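Local coordinates for protein putidaredoxin reductase (Pseudomonas putida, PDB 1Q1R) that probably passes electrons from NADH through its FAD to putidaredoxin, the iron-sulfur protein that supplies cytochrome P450cam, at residues A[325-330]-A[341-346]. Residues are numbered along the deposited sequence; the frame is centred on the assembly and turned at random.
With FAD (flavin-adenine dinucleotide), chain C.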
ATOM      1  N   ALA A 325      -6.172  -4.547  15.284  1.00 39.89           N
ATOM      2  CA  ALA A 325      -5.649  -3.213  15.547  1.00 37.91           C
ATOM      3  C   ALA A 325      -6.182  -2.235  14.507  1.00 36.49           C
ATOM      4  O   ALA A 325      -6.548  -2.633  13.402  1.00 36.73           O
ATOM      5  CB  ALA A 325      -4.124  -3.235  15.511  1.00 37.31           C
ATOM      6  N   ALA A 326      -6.243  -0.959  14.863  1.00 34.87           N
ATOM      7  CA  ALA A 326      -6.718   0.047  13.924  1.00 33.38           C
ATOM      8  C   ALA A 326      -5.764   0.048  12.732  1.00 31.56           C
ATOM      9  O   ALA A 326      -4.557  -0.085  12.901  1.00 30.18           O
ATOM     10  CB  ALA A 326      -6.731   1.423  14.584  1.00 33.48           C
ATOM     11  N   PRO A 327      -6.295   0.179  11.511  1.00 31.05           N
ATOM     12  CA  PRO A 327      -5.406   0.190  10.345  1.00 30.66           C
ATOM     13  C   PRO A 327      -4.647   1.513  10.255  1.00 30.22           C
ATOM     14  O   PRO A 327      -5.168   2.564  10.635  1.00 30.39           O
ATOM     15  CB  PRO A 327      -6.368  -0.003   9.179  1.00 30.67           C
ATOM     16  CG  PRO A 327      -7.609   0.699   9.658  1.00 31.05           C
ATOM     17  CD  PRO A 327      -7.709   0.227  11.096  1.00 30.64           C
ATOM     18  N   TRP A 328      -3.409   1.459   9.780  1.00 28.73           N
ATOM     19  CA  TRP A 328      -2.617   2.673   9.634  1.00 27.24           C
ATOM     20  C   TRP A 328      -1.561   2.519   8.554  1.00 27.63           C
ATOM     21  O   TRP A 328      -1.276   1.408   8.093  1.00 26.32           O
ATOM     22  CB  TRP A 328      -1.942   3.067  10.957  1.00 26.44           C
ATOM     23  CG  TRP A 328      -0.834   2.161  11.415  1.00 25.13           C
ATOM     24  CD1 TRP A 328      -0.965   0.983  12.087  1.00 25.51           C
ATOM     25  CD2 TRP A 328       0.576   2.369  11.237  1.00 24.92           C
ATOM     26  NE1 TRP A 328       0.273   0.443  12.344  1.00 24.68           N
ATOM     27  CE2 TRP A 328       1.237   1.274  11.831  1.00 24.67           C
ATOM     28  CE3 TRP A 328       1.343   3.376  10.632  1.00 24.11           C
ATOM     29  CZ2 TRP A 328       2.634   1.153  11.841  1.00 24.86           C
ATOM     30  CZ3 TRP A 328       2.730   3.259  10.639  1.00 25.27           C
ATOM     31  CH2 TRP A 328       3.361   2.152  11.241  1.00 25.51           C
ATOM     32  N   PHE A 329      -1.006   3.649   8.136  1.00 27.21           N
ATOM     33  CA  PHE A 329       0.044   3.654   7.131  1.00 27.39           C
ATOM     34  C   PHE A 329       0.735   5.005   7.196  1.00 25.96           C
ATOM     35  O   PHE A 329       0.322   5.885   7.955  1.00 23.94           O
ATOM     36  CB  PHE A 329      -0.534   3.372   5.736  1.00 29.29           C
ATOM     37  CG  PHE A 329      -1.255   4.529   5.116  1.00 31.64           C
ATOM     38  CD1 PHE A 329      -0.581   5.419   4.283  1.00 32.96           C
ATOM     39  CD2 PHE A 329      -2.612   4.724   5.346  1.00 32.93           C
ATOM     40  CE1 PHE A 329      -1.249   6.485   3.685  1.00 33.39           C
ATOM     41  CE2 PHE A 329      -3.292   5.787   4.754  1.00 33.68           C
ATOM     42  CZ  PHE A 329      -2.608   6.670   3.921  1.00 33.76           C
ATOM     43  N   TRP A 330       1.799   5.159   6.423  1.00 23.41           N
ATOM     44  CA  TRP A 330       2.548   6.399   6.427  1.00 21.93           C
ATOM     45  C   TRP A 330       2.976   6.769   5.018  1.00 21.92           C
ATOM     46  O   TRP A 330       2.848   5.976   4.084  1.00 20.36           O
ATOM     47  CB  TRP A 330       3.786   6.265   7.325  1.00 20.59           C
ATOM     48  CG  TRP A 330       4.938   5.501   6.696  1.00 21.60           C
ATOM     49  CD1 TRP A 330       6.028   6.033   6.064  1.00 20.66           C
ATOM     50  CD2 TRP A 330       5.100   4.076   6.643  1.00 20.89           C
ATOM     51  NE1 TRP A 330       6.861   5.028   5.623  1.00 20.63           N
ATOM     52  CE2 TRP A 330       6.316   3.818   5.963  1.00 20.83           C
ATOM     53  CE3 TRP A 330       4.336   2.992   7.101  1.00 21.03           C
ATOM     54  CZ2 TRP A 330       6.790   2.519   5.735  1.00 20.88           C
ATOM     55  CZ3 TRP A 330       4.809   1.698   6.873  1.00 22.04           C
ATOM     56  CH2 TRP A 330       6.026   1.475   6.194  1.00 20.96           C
ATOM     57  N   VAL A 341      -3.941   7.035  10.600  1.00 31.70           N
ATOM     58  CA  VAL A 341      -4.536   5.916  11.328  1.00 31.73           C
ATOM     59  C   VAL A 341      -6.052   5.916  11.150  1.00 31.78           C
ATOM     60  O   VAL A 341      -6.691   6.969  11.178  1.00 30.82           O
ATOM     61  CB  VAL A 341      -4.206   5.961  12.842  1.00 31.95           C
ATOM     62  CG1 VAL A 341      -4.659   7.279  13.447  1.00 32.42           C
ATOM     63  CG2 VAL A 341      -4.881   4.796  13.549  1.00 31.23           C
ATOM     64  N   GLY A 342      -6.617   4.728  10.951  1.00 32.19           N
ATOM     65  CA  GLY A 342      -8.051   4.599  10.773  1.00 31.19           C
ATOM     66  C   GLY A 342      -8.504   4.819   9.345  1.00 32.45           C
ATOM     67  O   GLY A 342      -7.697   5.115   8.460  1.00 31.96           O
ATOM     68  N   LEU A 343      -9.809   4.671   9.126  1.00 32.09           N
ATOM     69  CA  LEU A 343     -10.410   4.854   7.812  1.00 33.51           C
ATOM     70  C   LEU A 343     -11.385   6.020   7.902  1.00 33.56           C
ATOM     71  O   LEU A 343     -12.323   5.994   8.697  1.00 33.33           O
ATOM     72  CB  LEU A 343     -11.141   3.575   7.390  1.00 32.99           C
ATOM     73  CG  LEU A 343     -10.255   2.323   7.424  1.00 34.29           C
ATOM     74  CD1 LEU A 343     -11.072   1.090   7.068  1.00 33.77           C
ATOM     75  CD2 LEU A 343      -9.089   2.501   6.455  1.00 33.76           C
ATOM     76  N   SER A 344     -11.156   7.038   7.080  1.00 35.07           N
ATOM     77  CA  SER A 344     -11.975   8.249   7.068  1.00 37.29           C
ATOM     78  C   SER A 344     -13.350   8.134   6.412  1.00 39.34           C
ATOM     79  O   SER A 344     -14.211   8.999   6.601  1.00 39.53           O
ATOM     80  CB  SER A 344     -11.198   9.372   6.383  1.00 36.98           C
ATOM     81  OG  SER A 344     -10.833   8.998   5.064  1.00 36.42           O
ATOM     82  N   GLU A 345     -13.556   7.070   5.646  1.00 41.07           N
ATOM     83  CA  GLU A 345     -14.816   6.856   4.942  1.00 43.08           C
ATOM     84  C   GLU A 345     -16.054   7.043   5.824  1.00 42.77           C
ATOM     85  O   GLU A 345     -16.215   6.368   6.839  1.00 42.83           O
ATOM     86  CB  GLU A 345     -14.809   5.455   4.320  1.00 45.10           C
ATOM     87  CG  GLU A 345     -15.865   5.212   3.257  1.00 49.36           C
ATOM     88  CD  GLU A 345     -17.160   4.678   3.828  1.00 52.03           C
ATOM     89  OE1 GLU A 345     -17.802   5.394   4.626  1.00 53.99           O
ATOM     90  OE2 GLU A 345     -17.536   3.537   3.477  1.00 53.23           O
ATOM     91  N   GLY A 346     -16.923   7.972   5.432  1.00 42.31           N
ATOM     92  CA  GLY A 346     -18.146   8.215   6.179  1.00 41.71           C
ATOM     93  C   GLY A 346     -18.124   9.350   7.189  1.00 41.53           C
ATOM     94  O   GLY A 346     -19.071   9.507   7.964  1.00 41.66           O
TER
HETATM   95  PA  FAD C 749       2.888  -7.649  -3.415  1.00 22.85           P
HETATM   96  O1A FAD C 749       2.263  -7.247  -4.698  1.00 21.51           O
HETATM   97  O2A FAD C 749       4.004  -6.831  -2.885  1.00 23.56           O
HETATM   98  O5B FAD C 749       3.395  -9.164  -3.521  1.00 22.88           O
HETATM   99  C5B FAD C 749       2.658 -10.160  -4.240  1.00 24.60           C
HETATM  100  C4B FAD C 749       3.641 -10.994  -5.080  1.00 25.32           C
HETATM  101  O4B FAD C 749       2.993 -12.243  -5.514  1.00 24.74           O
HETATM  102  C3B FAD C 749       4.031 -10.253  -6.368  1.00 25.39           C
HETATM  103  O3B FAD C 749       5.410 -10.515  -6.663  1.00 25.67           O
HETATM  104  C2B FAD C 749       3.163 -10.906  -7.415  1.00 25.76           C
HETATM  105  O2B FAD C 749       3.782 -10.817  -8.702  1.00 26.90           O
HETATM  106  C1B FAD C 749       3.161 -12.347  -6.945  1.00 25.83           C
HETATM  107  N9A FAD C 749       2.119 -13.196  -7.584  1.00 27.11           N
HETATM  108  C8A FAD C 749       0.839 -12.862  -7.825  1.00 27.77           C
HETATM  109  N7A FAD C 749       0.228 -13.886  -8.434  1.00 28.81           N
HETATM  110  C5A FAD C 749       1.117 -14.865  -8.576  1.00 28.55           C
HETATM  111  C6A FAD C 749       1.064 -16.145  -9.131  1.00 29.91           C
HETATM  112  N6A FAD C 749      -0.063 -16.596  -9.676  1.00 29.37           N
HETATM  113  N1A FAD C 749       2.177 -16.922  -9.117  1.00 29.68           N
HETATM  114  C2A FAD C 749       3.322 -16.477  -8.581  1.00 29.78           C
HETATM  115  N3A FAD C 749       3.393 -15.249  -8.047  1.00 27.80           N
HETATM  116  C4A FAD C 749       2.312 -14.432  -8.034  1.00 27.75           C
HETATM  117  N1  FAD C 749       2.761   0.840   2.390  1.00 21.11           N
HETATM  118  C2  FAD C 749       2.906   1.538   3.595  1.00 21.86           C
HETATM  119  O2  FAD C 749       2.328   1.145   4.607  1.00 25.16           O
HETATM  120  N3  FAD C 749       3.727   2.679   3.639  1.00 19.74           N
HETATM  121  C4  FAD C 749       4.403   3.112   2.474  1.00 20.01           C
HETATM  122  O4  FAD C 749       5.153   4.085   2.538  1.00 19.62           O
HETATM  123  C4X FAD C 749       4.253   2.412   1.266  1.00 19.58           C
HETATM  124  N5  FAD C 749       4.941   2.789   0.150  1.00 18.41           N
HETATM  125  C5X FAD C 749       4.875   2.089  -1.020  1.00 18.89           C
HETATM  126  C6  FAD C 749       5.626   2.498  -2.141  1.00 17.76           C
HETATM  127  C7  FAD C 749       5.576   1.758  -3.345  1.00 17.37           C
HETATM  128  C7M FAD C 749       6.379   2.248  -4.565  1.00 17.13           C
HETATM  129  C8  FAD C 749       4.772   0.592  -3.422  1.00 16.67           C
HETATM  130  C8M FAD C 749       4.713  -0.253  -4.704  1.00 16.73           C
HETATM  131  C9  FAD C 749       4.023   0.186  -2.304  1.00 17.47           C
HETATM  132  C9A FAD C 749       4.069   0.928  -1.104  1.00 17.80           C
HETATM  133  N10 FAD C 749       3.330   0.524   0.041  1.00 20.28           N
HETATM  134  C10 FAD C 749       3.432   1.272   1.232  1.00 19.12           C
HETATM  135  C1' FAD C 749       2.442  -0.677  -0.015  1.00 20.18           C
HETATM  136  C2' FAD C 749       3.112  -1.877   0.658  1.00 20.72           C
HETATM  137  O2' FAD C 749       4.446  -2.010   0.156  1.00 21.17           O
HETATM  138  C3' FAD C 749       2.320  -3.171   0.397  1.00 20.70           C
HETATM  139  O3' FAD C 749       0.961  -2.979   0.812  1.00 21.65           O
HETATM  140  C4' FAD C 749       2.933  -4.349   1.165  1.00 21.09           C
HETATM  141  O4' FAD C 749       4.290  -4.532   0.755  1.00 21.15           O
HETATM  142  C5' FAD C 749       2.165  -5.661   0.931  1.00 21.79           C
HETATM  143  O5' FAD C 749       2.350  -6.173  -0.399  1.00 20.68           O
HETATM  144  P   FAD C 749       1.872  -7.683  -0.723  1.00 20.36           P
HETATM  145  O1P FAD C 749       2.954  -8.605  -0.321  1.00 18.93           O
HETATM  146  O2P FAD C 749       0.536  -7.873  -0.114  1.00 20.08           O
HETATM  147  O3P FAD C 749       1.679  -7.697  -2.335  1.00 22.24           O
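The indole of Trp328 has the carbonyl O of Ala326 at its edge, in the ring plane, while the root of the same side chain meets Val341, CB to CB at 4.1 Å. With chi1 at 70°, only CB stays beside Val341 and the ring swings off the facing strand. There Lys387 makes a cation-pi contact with the indole, and Phe383 of the same helix 380-391 meets it ring to ring. Trp330, two residues on, offers one face to the flavin: FAD N3 stands 3.3 Å above the indole plane, displaced from the ring centre to its border, and FAD O2 lies 3.4 Å from Trp330 CZ3. The two planes are steeply inclined, the pyrimidine edge of the flavin pointing at the indole face rather than stacking on it. Replacing Trp330 by an alanine removes that face, and the N3 edge of the flavin would probably lose its cover. Phe329 between them approaches FAD with its CB, 3.8 Å from FAD O2, and its ring packs edge-to-face with Tyr159.

The beta hairpin of strands 328-333 and 336-342 belongs to the C-terminal region of this glutathione reductase-type flavoprotein, at one margin of an antiparallel sheet. Trp328 and Val341 are a non-hydrogen-bonded pair; just beyond it, Gly342 N donates to Pro327 O across a short 2.6 Å, nearly straight at 171°. The same oxygen also receives a CA-H...O contact from Val341 CA at 3.5 Å. Gly342 adopts a positive phi at which a side chain would be jammed against the preceding carbonyl, reason enough for a glycine.

Apolar contacts flank this bond: Val341 CG2 lies 4.0 Å from Ala326 CB. The Leu343 side chain crosses the Pro327 ring at about a right angle, CG to CG 3.8 Å, and Leu343 N is hydrogen-bonded to Tyr293 OH.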